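Long-range contact in sulfotransferase (Mycobacterium tuberculosis, PDB 2ZQ5), which probably transfers a sulfuryl group from a donor such as PAPS to an acceptor molecule, as sulfotransferases do: residues L120-R131 with L218-V229. Sequence-based numbering, arbitrary orientation.
Sequences LHMWLAEYPQPR and LIGLNDAEKRWV
In the parallel sheet of the sulfotransferase fold, the turn-rich connection from helix 206-219 to strand 227-231 packs against the chain leaving edge strand 117-119, and the buried side chain of R131 ties the two together. The R131 chain runs extended through chi1 and chi2 and bends at chi3 (-60°), which brings NH1 to D223 OD2 in a salt bridge of 2.9 Å. NH1 also donates to Q118 OE1 and NH2 to G119 O, both of strand 117-119. The carboxylate oxygen of D223 lies in the guanidinium plane, whereas the arginine meets it from above the carboxylate plane, the two groups being turned 60° apart. NH2 comes to 3.5 Å from CH2 of W228, and I219 O lies over one guanidinium face. Two further bonds hold the R131 backbone: its N donates to I219 O (3.0 Å), and its O accepts a nearly straight bond from N222 ND2 (3.0 Å), which arrives above the carbonyl plane. Just before it, the P130 ring sits against L218 and L221, with its CG 3.9 Å from L221 CD2. The I219 side chain packs against the helix 122-126 side of the contact: CG2 meets L124 CD1, and CD1 touches L120 CD1 at 3.6 Å. Where the chain leaves strand 117-119, a water accepts from L120 N and donates to V229 O of the adjacent strand. K226 NZ binds D223 OD1 through the anti lone pair (2.8 Å) and also pairs with E225. With one carboxylate oxygen turned to each cation, D223 is probably kept ionised, and its charge would help offset that of the buried arginine, whose guanidinium is held in place by D223 across the contact and by Q118 and G119 of the preceding chain.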
loop_
_atom_site.group_PDB
_atom_site.type_symbol
_atom_site.label_atom_id
_atom_site.label_comp_id
_atom_site.label_asym_id
_atom_site.label_seq_id
_atom_site.Cartn_x
_atom_site.Cartn_y
_atom_site.Cartn_z
ATOM N N LEU A 120 10.070 4.110 -0.585
ATOM C CA LEU A 120 10.044 2.730 -1.056
ATOM C C LEU A 120 9.984 2.643 -2.576
ATOM O O LEU A 120 8.910 2.536 -3.163
ATOM C CB LEU A 120 8.841 2.005 -0.451
ATOM C CG LEU A 120 8.714 0.512 -0.759
ATOM C CD1 LEU A 120 9.887 -0.252 -0.162
ATOM C CD2 LEU A 120 7.406 0.004 -0.184
ATOM N N HIS A 121 11.144 2.676 -3.217
ATOM C CA HIS A 121 11.185 2.601 -4.671
ATOM C C HIS A 121 10.533 1.316 -5.150
ATOM O O HIS A 121 10.761 0.240 -4.601
ATOM C CB HIS A 121 12.632 2.695 -5.150
ATOM C CG HIS A 121 13.327 3.929 -4.673
ATOM N ND1 HIS A 121 13.095 5.175 -5.218
ATOM C CD2 HIS A 121 14.174 4.124 -3.637
ATOM C CE1 HIS A 121 13.767 6.083 -4.534
ATOM N NE2 HIS A 121 14.429 5.471 -3.568
ATOM N N MET A 122 9.717 1.452 -6.186
ATOM C CA MET A 122 8.983 0.341 -6.762
ATOM C C MET A 122 9.804 -0.935 -6.957
ATOM O O MET A 122 9.417 -2.004 -6.485
ATOM C CB MET A 122 8.372 0.789 -8.096
ATOM C CG MET A 122 7.275 -0.103 -8.658
ATOM S SD MET A 122 7.796 -1.764 -9.093
ATOM C CE MET A 122 8.961 -1.451 -10.326
ATOM N N TRP A 123 10.944 -0.837 -7.635
ATOM C CA TRP A 123 11.725 -2.037 -7.890
ATOM C C TRP A 123 12.256 -2.724 -6.643
ATOM O O TRP A 123 12.483 -3.933 -6.646
ATOM C CB TRP A 123 12.870 -1.752 -8.878
ATOM C CG TRP A 123 14.061 -0.984 -8.360
ATOM C CD1 TRP A 123 14.118 0.346 -8.046
ATOM C CD2 TRP A 123 15.386 -1.495 -8.178
ATOM N NE1 TRP A 123 15.401 0.695 -7.687
ATOM C CE2 TRP A 123 16.199 -0.418 -7.760
ATOM C CE3 TRP A 123 15.967 -2.762 -8.334
ATOM C CZ2 TRP A 123 17.567 -0.569 -7.495
ATOM C CZ3 TRP A 123 17.326 -2.913 -8.070
ATOM C CH2 TRP A 123 18.110 -1.820 -7.656
ATOM N N LEU A 124 12.436 -1.961 -5.572
ATOM C CA LEU A 124 12.933 -2.530 -4.329
ATOM C C LEU A 124 11.789 -3.192 -3.566
ATOM O O LEU A 124 12.005 -4.131 -2.803
ATOM C CB LEU A 124 13.598 -1.442 -3.488
ATOM C CG LEU A 124 14.807 -0.809 -4.188
ATOM C CD1 LEU A 124 15.283 0.396 -3.394
ATOM C CD2 LEU A 124 15.924 -1.838 -4.345
ATOM N N ALA A 125 10.571 -2.702 -3.775
ATOM C CA ALA A 125 9.403 -3.288 -3.125
ATOM C C ALA A 125 9.101 -4.605 -3.840
ATOM O O ALA A 125 8.639 -5.568 -3.228
ATOM C CB ALA A 125 8.213 -2.345 -3.229
ATOM N N GLU A 126 9.366 -4.640 -5.143
ATOM C CA GLU A 126 9.139 -5.845 -5.933
ATOM C C GLU A 126 10.262 -6.845 -5.679
ATOM O O GLU A 126 10.050 -8.057 -5.736
ATOM C CB GLU A 126 9.095 -5.513 -7.427
ATOM C CG GLU A 126 7.883 -4.713 -7.888
ATOM C CD GLU A 126 6.638 -5.564 -8.067
ATOM O OE1 GLU A 126 6.763 -6.806 -8.106
ATOM O OE2 GLU A 126 5.533 -4.989 -8.185
ATOM N N TYR A 127 11.454 -6.330 -5.394
ATOM C CA TYR A 127 12.617 -7.175 -5.153
ATOM C C TYR A 127 13.429 -6.635 -3.970
ATOM O O TYR A 127 14.456 -5.978 -4.150
ATOM C CB TYR A 127 13.476 -7.207 -6.418
ATOM C CG TYR A 127 14.341 -8.433 -6.560
ATOM C CD1 TYR A 127 14.187 -9.291 -7.648
ATOM C CD2 TYR A 127 15.331 -8.726 -5.624
ATOM C CE1 TYR A 127 15.002 -10.408 -7.805
ATOM C CE2 TYR A 127 16.151 -9.842 -5.770
ATOM C CZ TYR A 127 15.981 -10.676 -6.863
ATOM O OH TYR A 127 16.799 -11.773 -7.017
ATOM N N PRO A 128 12.972 -6.911 -2.738
ATOM C CA PRO A 128 13.642 -6.455 -1.516
ATOM C C PRO A 128 15.144 -6.725 -1.494
ATOM O O PRO A 128 15.592 -7.854 -1.716
ATOM C CB PRO A 128 12.896 -7.207 -0.419
ATOM C CG PRO A 128 11.507 -7.290 -0.980
ATOM C CD PRO A 128 11.770 -7.698 -2.409
ATOM N N GLN A 129 15.906 -5.675 -1.214
ATOM C CA GLN A 129 17.363 -5.738 -1.164
ATOM C C GLN A 129 17.867 -4.359 -0.765
ATOM O O GLN A 129 17.124 -3.380 -0.818
ATOM C CB GLN A 129 17.915 -6.077 -2.547
ATOM C CG GLN A 129 17.548 -5.032 -3.596
ATOM C CD GLN A 129 17.938 -5.429 -5.002
ATOM O OE1 GLN A 129 19.115 -5.427 -5.360
ATOM N NE2 GLN A 129 16.944 -5.777 -5.810
ATOM N N PRO A 130 19.136 -4.259 -0.346
ATOM C CA PRO A 130 19.655 -2.943 0.032
ATOM C C PRO A 130 19.659 -2.032 -1.199
ATOM O O PRO A 130 20.076 -2.443 -2.283
ATOM C CB PRO A 130 21.066 -3.257 0.523
ATOM C CG PRO A 130 20.924 -4.649 1.074
ATOM C CD PRO A 130 20.089 -5.324 0.019
ATOM N N ARG A 131 19.186 -0.805 -1.033
ATOM C CA ARG A 131 19.137 0.146 -2.139
ATOM C C ARG A 131 20.533 0.533 -2.619
ATOM O O ARG A 131 21.316 1.115 -1.870
ATOM C CB ARG A 131 18.385 1.405 -1.707
ATOM C CG ARG A 131 18.181 2.419 -2.818
ATOM C CD ARG A 131 17.573 3.715 -2.305
ATOM N NE ARG A 131 16.259 3.546 -1.686
ATOM C CZ ARG A 131 16.036 3.569 -0.376
ATOM N NH1 ARG A 131 17.041 3.750 0.474
ATOM N NH2 ARG A 131 14.800 3.438 0.088
ATOM N N LEU A 218 16.295 -3.429 5.892
ATOM C CA LEU A 218 17.022 -4.074 4.806
ATOM C C LEU A 218 17.191 -3.153 3.603
ATOM O O LEU A 218 18.306 -2.914 3.139
ATOM C CB LEU A 218 16.278 -5.338 4.371
ATOM C CG LEU A 218 16.731 -5.975 3.055
ATOM C CD1 LEU A 218 18.095 -6.636 3.239
ATOM C CD2 LEU A 218 15.687 -6.986 2.605
ATOM N N ILE A 219 16.077 -2.634 3.098
ATOM C CA ILE A 219 16.117 -1.758 1.937
ATOM C C ILE A 219 16.890 -0.474 2.220
ATOM O O ILE A 219 17.570 0.050 1.336
ATOM C CB ILE A 219 14.678 -1.432 1.459
ATOM C CG1 ILE A 219 13.990 -2.727 1.023
ATOM C CG2 ILE A 219 14.715 -0.414 0.314
ATOM C CD1 ILE A 219 12.504 -2.580 0.755
ATOM N N GLY A 220 16.806 0.018 3.455
ATOM C CA GLY A 220 17.505 1.240 3.814
ATOM C C GLY A 220 18.878 1.047 4.438
ATOM O O GLY A 220 19.422 1.984 5.022
ATOM N N LEU A 221 19.444 -0.150 4.298
ATOM C CA LEU A 221 20.754 -0.473 4.868
ATOM C C LEU A 221 21.883 0.478 4.471
ATOM O O LEU A 221 22.790 0.734 5.269
ATOM C CB LEU A 221 21.152 -1.901 4.485
ATOM C CG LEU A 221 22.509 -2.390 5.003
ATOM C CD1 LEU A 221 22.459 -2.515 6.524
ATOM C CD2 LEU A 221 22.851 -3.730 4.366
ATOM N N ASN A 222 21.830 0.997 3.249
ATOM C CA ASN A 222 22.864 1.908 2.762
ATOM C C ASN A 222 22.493 3.381 2.915
ATOM O O ASN A 222 23.257 4.262 2.509
ATOM C CB ASN A 222 23.167 1.625 1.285
ATOM C CG ASN A 222 23.660 0.212 1.048
ATOM O OD1 ASN A 222 24.499 -0.299 1.790
ATOM N ND2 ASN A 222 23.150 -0.424 -0.001
ATOM N N ASP A 223 21.328 3.648 3.497
ATOM C CA ASP A 223 20.842 5.013 3.684
ATOM C C ASP A 223 20.334 5.212 5.109
ATOM O O ASP A 223 19.348 5.913 5.330
ATOM C CB ASP A 223 19.696 5.286 2.704
ATOM C CG ASP A 223 20.141 5.245 1.256
ATOM O OD1 ASP A 223 20.726 6.243 0.794
ATOM O OD2 ASP A 223 19.912 4.216 0.582
ATOM N N ALA A 224 21.023 4.606 6.068
ATOM C CA ALA A 224 20.630 4.667 7.471
ATOM C C ALA A 224 20.373 6.060 8.040
ATOM O O ALA A 224 19.553 6.215 8.949
ATOM C CB ALA A 224 21.669 3.950 8.320
ATOM N N GLU A 225 21.060 7.071 7.516
ATOM C CA GLU A 225 20.891 8.430 8.020
ATOM C C GLU A 225 19.675 9.157 7.446
ATOM O O GLU A 225 19.337 10.255 7.892
ATOM C CB GLU A 225 22.152 9.261 7.746
ATOM C CG GLU A 225 22.204 9.955 6.384
ATOM C CD GLU A 225 22.455 9.013 5.216
ATOM O OE1 GLU A 225 22.609 7.791 5.432
ATOM O OE2 GLU A 225 22.507 9.506 4.068
ATOM N N LYS A 226 19.016 8.545 6.464
ATOM C CA LYS A 226 17.851 9.163 5.838
ATOM C C LYS A 226 16.529 8.759 6.484
ATOM O O LYS A 226 16.319 7.595 6.830
ATOM C CB LYS A 226 17.816 8.835 4.340
ATOM C CG LYS A 226 19.029 9.346 3.558
ATOM C CD LYS A 226 18.860 9.112 2.066
ATOM C CE LYS A 226 20.065 9.602 1.275
ATOM N NZ LYS A 226 21.305 8.852 1.617
ATOM N N ARG A 227 15.641 9.736 6.645
ATOM C CA ARG A 227 14.337 9.490 7.248
ATOM C C ARG A 227 13.427 8.791 6.255
ATOM O O ARG A 227 13.320 9.208 5.105
ATOM C CB ARG A 227 13.684 10.810 7.661
ATOM C CG ARG A 227 12.339 10.658 8.368
ATOM C CD ARG A 227 11.571 11.974 8.351
ATOM N NE ARG A 227 12.450 13.097 8.660
ATOM C CZ ARG A 227 12.922 13.373 9.871
ATOM N NH1 ARG A 227 12.590 12.614 10.908
ATOM N NH2 ARG A 227 13.761 14.385 10.038
ATOM N N TRP A 228 12.770 7.727 6.700
ATOM C CA TRP A 228 11.850 7.009 5.837
ATOM C C TRP A 228 10.533 7.763 5.691
ATOM O O TRP A 228 10.053 8.402 6.636
ATOM C CB TRP A 228 11.555 5.615 6.401
ATOM C CG TRP A 228 12.475 4.548 5.909
ATOM C CD1 TRP A 228 13.579 4.054 6.544
ATOM C CD2 TRP A 228 12.364 3.832 4.677
ATOM N NE1 TRP A 228 14.159 3.065 5.781
ATOM C CE2 TRP A 228 13.432 2.911 4.629
ATOM C CE3 TRP A 228 11.459 3.877 3.606
ATOM C CZ2 TRP A 228 13.623 2.041 3.550
ATOM C CZ3 TRP A 228 11.649 3.014 2.533
ATOM C CH2 TRP A 228 12.723 2.107 2.514
ATOM N N VAL A 229 9.968 7.689 4.492
ATOM C CA VAL A 229 8.684 8.299 4.182
ATOM C C VAL A 229 7.863 7.173 3.564
ATOM O O VAL A 229 8.271 6.569 2.569
ATOM C CB VAL A 229 8.816 9.445 3.160
ATOM C CG1 VAL A 229 7.436 10.005 2.838
ATOM C CG2 VAL A 229 9.717 10.543 3.716
HETATM O O HOH W 1 7.611 5.038 0.563
HETATM O O HOH W 2 21.515 3.832 -1.637
#